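Local coordinates for putative signal transduction protein with CBS domains (Kribbella flavida, PDB 4NOC) that is of unknown function but, with its pair of CBS domains, probably senses small ligands such as nucleotides in signalling, at residues M4-V16 against V128-R142. Sequence-based numbering, arbitrary orientation.
With SO4 (sulfate ion), chain G.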
HETATM    1  N   MSE A   4      -9.515  11.013  20.076  1.00 57.79           N
HETATM    2  CA  MSE A   4      -9.785   9.586  20.021  1.00 54.97           C
HETATM    3  C   MSE A   4      -8.539   8.744  20.287  1.00 48.94           C
HETATM    4  O   MSE A   4      -7.431   9.272  20.379  1.00 50.26           O
HETATM    5  CB  MSE A   4     -10.405   9.209  18.679  1.00 54.76           C
HETATM    6  CG  MSE A   4      -9.571   9.527  17.458  1.00 51.05           C
HETATM    7 SE   MSE A   4     -10.685   9.433  15.863  0.68 71.88          SE
HETATM    8  CE  MSE A   4     -10.702  11.329  15.389  1.00106.20           C
ATOM      9  N   HIS A   5      -8.726   7.436  20.426  1.00 43.10           N
ATOM     10  CA  HIS A   5      -7.594   6.543  20.621  1.00 40.53           C
ATOM     11  C   HIS A   5      -7.474   5.549  19.479  1.00 36.42           C
ATOM     12  O   HIS A   5      -8.326   5.520  18.595  1.00 36.77           O
ATOM     13  CB  HIS A   5      -7.696   5.832  21.968  1.00 42.42           C
ATOM     14  CG  HIS A   5      -7.497   6.742  23.137  1.00 47.21           C
ATOM     15  ND1 HIS A   5      -8.082   6.520  24.368  1.00 58.30           N
ATOM     16  CD2 HIS A   5      -6.777   7.879  23.264  1.00 49.33           C
ATOM     17  CE1 HIS A   5      -7.727   7.481  25.197  1.00 62.69           C
ATOM     18  NE2 HIS A   5      -6.936   8.322  24.559  1.00 54.65           N
ATOM     19  N   GLY A   6      -6.405   4.751  19.485  1.00 35.59           N
ATOM     20  CA  GLY A   6      -6.178   3.753  18.446  1.00 31.05           C
ATOM     21  C   GLY A   6      -7.407   2.893  18.193  1.00 37.37           C
ATOM     22  O   GLY A   6      -7.721   2.564  17.049  1.00 32.31           O
ATOM     23  N   GLU A   7      -8.117   2.555  19.266  1.00 31.99           N
ATOM     24  CA  GLU A   7      -9.351   1.778  19.170  1.00 42.93           C
ATOM     25  C   GLU A   7     -10.396   2.418  18.254  1.00 39.22           C
ATOM     26  O   GLU A   7     -10.961   1.756  17.391  1.00 39.62           O
ATOM     27  CB  GLU A   7      -9.945   1.572  20.564  1.00 50.82           C
ATOM     28  CG  GLU A   7     -11.216   0.750  20.575  1.00 58.91           C
ATOM     29  CD  GLU A   7     -11.638   0.347  21.975  1.00 71.90           C
ATOM     30  OE1 GLU A   7     -11.130   0.939  22.952  1.00 78.59           O
ATOM     31  OE2 GLU A   7     -12.484  -0.563  22.098  1.00 77.79           O
ATOM     32  N   GLN A   8     -10.659   3.702  18.445  1.00 39.75           N
ATOM     33  CA  GLN A   8     -11.623   4.398  17.607  1.00 37.43           C
ATOM     34  C   GLN A   8     -11.078   4.663  16.207  1.00 41.16           C
ATOM     35  O   GLN A   8     -11.852   4.721  15.257  1.00 41.82           O
ATOM     36  CB  GLN A   8     -12.031   5.714  18.248  1.00 41.20           C
ATOM     37  CG  GLN A   8     -12.830   5.560  19.545  1.00 48.85           C
ATOM     38  CD  GLN A   8     -11.976   5.073  20.707  1.00 53.93           C
ATOM     39  OE1 GLN A   8     -10.780   5.365  20.779  1.00 56.36           O
ATOM     40  NE2 GLN A   8     -12.582   4.316  21.611  1.00 53.88           N
HETATM   41  N   MSE A   9      -9.757   4.829  16.075  1.00 33.88           N
HETATM   42  CA  MSE A   9      -9.140   5.082  14.768  1.00 35.24           C
HETATM   43  C   MSE A   9      -9.193   3.861  13.848  1.00 31.29           C
HETATM   44  O   MSE A   9      -9.326   3.992  12.632  1.00 32.08           O
HETATM   45  CB  MSE A   9      -7.677   5.517  14.929  1.00 34.72           C
HETATM   46  CG  MSE A   9      -7.486   6.819  15.707  1.00 35.64           C
HETATM   47 SE   MSE A   9      -5.617   7.068  16.151  0.77 39.50          SE
HETATM   48  CE  MSE A   9      -4.933   7.363  14.372  1.00 33.55           C
ATOM     49  N   ALA A  10      -9.098   2.674  14.436  1.00 30.45           N
ATOM     50  CA  ALA A  10      -8.942   1.453  13.654  1.00 32.16           C
ATOM     51  C   ALA A  10     -10.176   1.162  12.824  1.00 34.31           C
ATOM     52  O   ALA A  10     -11.295   1.513  13.203  1.00 32.56           O
ATOM     53  CB  ALA A  10      -8.649   0.280  14.559  1.00 32.38           C
ATOM     54  N   GLU A  11      -9.959   0.504  11.694  1.00 29.77           N
ATOM     55  CA  GLU A  11     -11.049  -0.009  10.882  1.00 34.74           C
ATOM     56  C   GLU A  11     -10.902  -1.515  10.734  1.00 34.41           C
ATOM     57  O   GLU A  11      -9.802  -2.054  10.885  1.00 28.73           O
ATOM     58  CB  GLU A  11     -11.053   0.672   9.517  1.00 34.38           C
ATOM     59  CG  GLU A  11     -11.394   2.139   9.629  1.00 36.08           C
ATOM     60  CD  GLU A  11     -11.167   2.876   8.352  1.00 50.49           C
ATOM     61  OE1 GLU A  11     -10.118   2.631   7.727  1.00 51.54           O
ATOM     62  OE2 GLU A  11     -12.037   3.691   7.968  1.00 55.81           O
ATOM     63  N   GLN A  12     -12.013  -2.189  10.450  1.00 36.12           N
ATOM     64  CA  GLN A  12     -12.012  -3.630  10.279  1.00 36.91           C
ATOM     65  C   GLN A  12     -11.156  -3.971   9.074  1.00 40.32           C
ATOM     66  O   GLN A  12     -11.255  -3.297   8.052  1.00 37.40           O
ATOM     67  CB  GLN A  12     -13.429  -4.125  10.036  1.00 45.51           C
ATOM     68  CG  GLN A  12     -14.320  -4.063  11.263  1.00 58.57           C
ATOM     69  CD  GLN A  12     -14.294  -5.352  12.056  1.00 65.35           C
ATOM     70  OE1 GLN A  12     -13.226  -5.895  12.343  1.00 65.67           O
ATOM     71  NE2 GLN A  12     -15.475  -5.861  12.400  1.00 70.68           N
ATOM     72  N   PHE A  13     -10.329  -5.007   9.192  1.00 31.29           N
ATOM     73  CA  PHE A  13      -9.393  -5.382   8.137  1.00 44.53           C
ATOM     74  C   PHE A  13      -9.349  -6.908   8.098  1.00 43.26           C
ATOM     75  O   PHE A  13      -9.235  -7.547   9.139  1.00 43.67           O
ATOM     76  CB  PHE A  13      -8.009  -4.842   8.507  1.00 49.53           C
ATOM     77  CG  PHE A  13      -7.221  -4.288   7.349  1.00 54.41           C
ATOM     78  CD1 PHE A  13      -7.344  -2.956   6.987  1.00 52.74           C
ATOM     79  CD2 PHE A  13      -6.312  -5.087   6.661  1.00 57.41           C
ATOM     80  CE1 PHE A  13      -6.600  -2.435   5.939  1.00 60.25           C
ATOM     81  CE2 PHE A  13      -5.564  -4.572   5.607  1.00 61.38           C
ATOM     82  CZ  PHE A  13      -5.709  -3.242   5.246  1.00 63.10           C
ATOM     83  N   PRO A  14      -9.451  -7.515   6.908  1.00 46.41           N
ATOM     84  CA  PRO A  14      -9.471  -8.985   6.940  1.00 37.37           C
ATOM     85  C   PRO A  14      -8.133  -9.613   7.331  1.00 39.67           C
ATOM     86  O   PRO A  14      -7.033  -9.137   7.001  1.00 40.09           O
ATOM     87  CB  PRO A  14      -9.883  -9.381   5.526  1.00 42.90           C
ATOM     88  CG  PRO A  14      -9.689  -8.176   4.707  1.00 48.01           C
ATOM     89  CD  PRO A  14      -9.756  -6.974   5.576  1.00 40.37           C
ATOM     90  N   VAL A  15      -8.268 -10.708   8.060  1.00 34.50           N
ATOM     91  CA  VAL A  15      -7.166 -11.396   8.696  1.00 38.40           C
ATOM     92  C   VAL A  15      -7.184 -12.832   8.184  1.00 39.93           C
ATOM     93  O   VAL A  15      -8.267 -13.390   7.944  1.00 41.25           O
ATOM     94  CB  VAL A  15      -7.386 -11.352  10.233  1.00 37.63           C
ATOM     95  CG1 VAL A  15      -6.614 -12.417  10.943  1.00 44.12           C
ATOM     96  CG2 VAL A  15      -7.044  -9.960  10.778  1.00 33.89           C
ATOM     97  N   VAL A  16      -6.006 -13.421   7.972  1.00 33.03           N
ATOM     98  CA  VAL A  16      -5.920 -14.851   7.658  1.00 28.81           C
ATOM     99  C   VAL A  16      -4.827 -15.524   8.479  1.00 32.79           C
ATOM    100  O   VAL A  16      -3.844 -14.874   8.868  1.00 35.18           O
ATOM    101  CB  VAL A  16      -5.619 -15.130   6.158  1.00 37.70           C
ATOM    102  CG1 VAL A  16      -6.782 -14.706   5.264  1.00 31.71           C
ATOM    103  CG2 VAL A  16      -4.306 -14.460   5.737  1.00 34.71           C
ATOM    104  N   VAL A 128      -4.137  -2.745  15.316  1.00 31.26           N
ATOM    105  CA  VAL A 128      -4.503  -2.288  16.642  1.00 31.46           C
ATOM    106  C   VAL A 128      -4.901  -3.492  17.481  1.00 31.56           C
ATOM    107  O   VAL A 128      -5.677  -4.359  17.040  1.00 30.71           O
ATOM    108  CB  VAL A 128      -5.621  -1.233  16.592  1.00 31.81           C
ATOM    109  CG1 VAL A 128      -5.807  -0.602  17.959  1.00 25.65           C
ATOM    110  CG2 VAL A 128      -5.253  -0.153  15.594  1.00 29.09           C
ATOM    111  N   VAL A 129      -4.334  -3.577  18.678  1.00 33.33           N
ATOM    112  CA  VAL A 129      -4.618  -4.711  19.550  1.00 35.03           C
ATOM    113  C   VAL A 129      -5.230  -4.230  20.870  1.00 39.90           C
ATOM    114  O   VAL A 129      -4.895  -3.145  21.361  1.00 42.76           O
ATOM    115  CB  VAL A 129      -3.364  -5.609  19.745  1.00 43.09           C
ATOM    116  CG1 VAL A 129      -3.366  -6.330  21.102  1.00 38.12           C
ATOM    117  CG2 VAL A 129      -3.275  -6.622  18.606  1.00 46.70           C
ATOM    118  N   LYS A 130      -6.174  -5.006  21.393  1.00 43.32           N
ATOM    119  CA  LYS A 130      -6.747  -4.767  22.719  1.00 46.86           C
ATOM    120  C   LYS A 130      -6.880  -6.102  23.452  1.00 48.26           C
ATOM    121  O   LYS A 130      -7.527  -7.031  22.955  1.00 50.90           O
ATOM    122  CB  LYS A 130      -8.110  -4.064  22.610  1.00 50.73           C
ATOM    123  CG  LYS A 130      -8.862  -3.887  23.943  1.00 56.67           C
ATOM    124  CD  LYS A 130     -10.109  -3.003  23.752  1.00 55.89           C
ATOM    125  CE  LYS A 130     -10.861  -2.762  25.069  1.00 57.96           C
ATOM    126  NZ  LYS A 130     -11.828  -1.623  24.959  1.00 58.42           N
ATOM    127  N   ASN A 131      -6.248  -6.194  24.621  1.00 47.21           N
ATOM    128  CA  ASN A 131      -6.221  -7.427  25.400  1.00 52.31           C
ATOM    129  C   ASN A 131      -5.858  -8.626  24.539  1.00 53.10           C
ATOM    130  O   ASN A 131      -6.592  -9.607  24.515  1.00 57.57           O
ATOM    131  CB  ASN A 131      -7.559  -7.666  26.122  1.00 53.79           C
ATOM    132  N   LYS A 132      -4.747  -8.510  23.808  1.00 49.42           N
ATOM    133  CA  LYS A 132      -4.207  -9.591  22.972  1.00 45.73           C
ATOM    134  C   LYS A 132      -5.072  -9.923  21.746  1.00 50.26           C
ATOM    135  O   LYS A 132      -4.771 -10.867  21.004  1.00 55.23           O
ATOM    136  CB  LYS A 132      -3.936 -10.856  23.796  1.00 49.83           C
ATOM    137  CG  LYS A 132      -2.834 -10.724  24.858  1.00 55.90           C
ATOM    138  CD  LYS A 132      -1.456 -10.548  24.215  1.00 60.10           C
ATOM    139  CE  LYS A 132      -0.313 -10.587  25.240  1.00 59.70           C
ATOM    140  NZ  LYS A 132       0.048 -11.967  25.691  1.00 58.40           N
ATOM    141  N   GLU A 133      -6.129  -9.141  21.526  1.00 47.58           N
ATOM    142  CA  GLU A 133      -6.992  -9.332  20.361  1.00 42.49           C
ATOM    143  C   GLU A 133      -6.787  -8.217  19.337  1.00 40.18           C
ATOM    144  O   GLU A 133      -6.728  -7.031  19.689  1.00 39.36           O
ATOM    145  CB  GLU A 133      -8.464  -9.383  20.782  1.00 50.66           C
ATOM    146  CG  GLU A 133      -8.829 -10.598  21.621  1.00 54.84           C
ATOM    147  N   ILE A 134      -6.662  -8.604  18.072  1.00 39.68           N
ATOM    148  CA  ILE A 134      -6.651  -7.646  16.978  1.00 38.77           C
ATOM    149  C   ILE A 134      -8.063  -7.130  16.740  1.00 37.16           C
ATOM    150  O   ILE A 134      -8.958  -7.899  16.398  1.00 42.97           O
ATOM    151  CB  ILE A 134      -6.119  -8.270  15.673  1.00 42.99           C
ATOM    152  CG1 ILE A 134      -4.682  -8.741  15.869  1.00 48.96           C
ATOM    153  CG2 ILE A 134      -6.182  -7.260  14.513  1.00 40.79           C
ATOM    154  CD1 ILE A 134      -3.991  -9.103  14.576  1.00 53.67           C
ATOM    155  N   ILE A 135      -8.260  -5.829  16.908  1.00 32.11           N
ATOM    156  CA  ILE A 135      -9.580  -5.247  16.729  1.00 39.74           C
ATOM    157  C   ILE A 135      -9.722  -4.482  15.408  1.00 41.54           C
ATOM    158  O   ILE A 135     -10.820  -4.039  15.065  1.00 47.25           O
ATOM    159  CB  ILE A 135      -9.968  -4.332  17.917  1.00 38.63           C
ATOM    160  CG1 ILE A 135      -8.945  -3.215  18.101  1.00 38.94           C
ATOM    161  CG2 ILE A 135     -10.079  -5.149  19.201  1.00 45.55           C
ATOM    162  CD1 ILE A 135      -9.336  -2.224  19.178  1.00 44.38           C
ATOM    163  N   GLY A 136      -8.622  -4.347  14.666  1.00 34.79           N
ATOM    164  CA  GLY A 136      -8.659  -3.670  13.381  1.00 31.91           C
ATOM    165  C   GLY A 136      -7.284  -3.148  12.970  1.00 37.54           C
ATOM    166  O   GLY A 136      -6.259  -3.556  13.544  1.00 33.28           O
ATOM    167  N   ALA A 137      -7.256  -2.247  11.984  1.00 36.28           N
ATOM    168  CA  ALA A 137      -5.999  -1.665  11.516  1.00 31.20           C
ATOM    169  C   ALA A 137      -6.158  -0.179  11.211  1.00 27.87           C
ATOM    170  O   ALA A 137      -7.282   0.317  11.058  1.00 25.40           O
ATOM    171  CB  ALA A 137      -5.494  -2.403  10.289  1.00 28.94           C
ATOM    172  N   ILE A 138      -5.031   0.523  11.146  1.00 25.34           N
ATOM    173  CA  ILE A 138      -5.008   1.932  10.775  1.00 23.25           C
ATOM    174  C   ILE A 138      -4.006   2.097   9.638  1.00 28.44           C
ATOM    175  O   ILE A 138      -2.794   1.946   9.844  1.00 29.96           O
ATOM    176  CB  ILE A 138      -4.555   2.816  11.942  1.00 26.37           C
ATOM    177  CG1 ILE A 138      -5.443   2.601  13.158  1.00 30.71           C
ATOM    178  CG2 ILE A 138      -4.571   4.296  11.550  1.00 23.09           C
ATOM    179  CD1 ILE A 138      -4.872   3.200  14.411  1.00 21.69           C
ATOM    180  N   THR A 139      -4.505   2.395   8.439  1.00 24.90           N
ATOM    181  CA  THR A 139      -3.621   2.597   7.299  1.00 26.04           C
ATOM    182  C   THR A 139      -3.082   4.021   7.316  1.00 30.42           C
ATOM    183  O   THR A 139      -3.607   4.883   8.019  1.00 26.13           O
ATOM    184  CB  THR A 139      -4.360   2.444   5.985  1.00 28.16           C
ATOM    185  OG1 THR A 139      -5.393   3.440   5.928  1.00 34.70           O
ATOM    186  CG2 THR A 139      -4.981   1.053   5.881  1.00 32.65           C
ATOM    187  N   ALA A 140      -2.051   4.256   6.515  1.00 26.70           N
ATOM    188  CA  ALA A 140      -1.500   5.585   6.342  1.00 28.98           C
ATOM    189  C   ALA A 140      -2.602   6.565   5.887  1.00 31.33           C
ATOM    190  O   ALA A 140      -2.692   7.666   6.413  1.00 26.90           O
ATOM    191  CB  ALA A 140      -0.316   5.552   5.336  1.00 29.03           C
ATOM    192  N   SER A 141      -3.454   6.169   4.937  1.00 28.94           N
ATOM    193  CA  SER A 141      -4.478   7.105   4.444  1.00 33.99           C
ATOM    194  C   SER A 141      -5.570   7.357   5.494  1.00 31.10           C
ATOM    195  O   SER A 141      -6.155   8.435   5.561  1.00 31.28           O
ATOM    196  CB  SER A 141      -5.071   6.665   3.090  1.00 39.76           C
ATOM    197  OG  SER A 141      -5.932   5.546   3.204  1.00 41.31           O
ATOM    198  N   ARG A 142      -5.806   6.372   6.346  1.00 27.14           N
ATOM    199  CA  ARG A 142      -6.783   6.529   7.407  1.00 27.96           C
ATOM    200  C   ARG A 142      -6.263   7.569   8.403  1.00 28.07           C
ATOM    201  O   ARG A 142      -7.013   8.441   8.864  1.00 27.34           O
ATOM    202  CB  ARG A 142      -7.084   5.177   8.080  1.00 25.78           C
ATOM    203  CG  ARG A 142      -7.816   5.255   9.426  1.00 25.06           C
ATOM    204  CD  ARG A 142      -9.216   5.884   9.309  1.00 26.42           C
ATOM    205  NE  ARG A 142     -10.024   5.700  10.523  1.00 28.75           N
ATOM    206  CZ  ARG A 142     -11.198   6.298  10.739  1.00 41.25           C
ATOM    207  NH1 ARG A 142     -11.714   7.143   9.843  1.00 37.54           N
ATOM    208  NH2 ARG A 142     -11.859   6.067  11.863  1.00 44.38           N
TER
HETATM  209  S   SO4 G 203     -10.076  -7.024  12.389  0.66 88.96           S
HETATM  210  O1  SO4 G 203     -10.392  -5.810  11.660  0.66 86.78           O
HETATM  211  O2  SO4 G 203     -10.562  -6.924  13.764  0.66 88.76           O
HETATM  212  O3  SO4 G 203     -10.713  -8.167  11.738  0.66 88.43           O
HETATM  213  O4  SO4 G 203      -8.624  -7.170  12.376  0.66 88.45           O
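E11 pairs with A137 as an antiparallel hydrogen-bonded bridge. E11 N gives to A137 O and A137 N to E11 O, each at 2.8 Å. The packing here is close. A10 CB sits 3.6 Å from V128 CG2, and I138 CG1 packs against A10 CA. M9 CB meets I138 CD1, and its selenomethionine side chain also touches V111, V114, L143 and L146. G136 has no CB, and its CA comes 3.2 Å from E11 O, with backbone angles that suit glycine.

R142 closes this side. Its CG is anti to the backbone N (chi1 165°) and the chain bends at chi2, which brings NE to M9 O at 2.8 Å. That bond is nearly straight (170°) and lies in the carbonyl plane; a weak one from NH2 reaches the same oxygen. The E11 carboxylate stacks on one guanidinium face, the planes 4° apart. Their salt bridge is long, and no N-H points at the acid. E11 OE1 also pairs with R33 of the second subunit, while R142 NH1 pairs with E145. Replacing R142 with an alanine is likely to leave M9 O without its NE donor, and the E11 carboxylate without the guanidinium it stacks on.

The arrangement fits a CBS pair. The N-terminal segment crosses strand 133-139, the outermost of its sheet within the chain, at a single bridge, then enters strand 15-17 of the first CBS domain. F13 bridges the two, its ring oblique to A137 CB and T139 CG2 and also touching I38.

Two margins are looser and partly exposed. At one, E7 stretches across I135 CD1 to form a salt bridge with K130, NZ to E7 OE2 3.1 Å, on the syn side and a little out of the carboxylate plane. At the other, beyond G136, a sulfate, probably from the crystallisation liquor, accepts from F13 N through O1 at 2.6 Å. The exposed Q12 brings OE1 to 2.9 Å from that same O1.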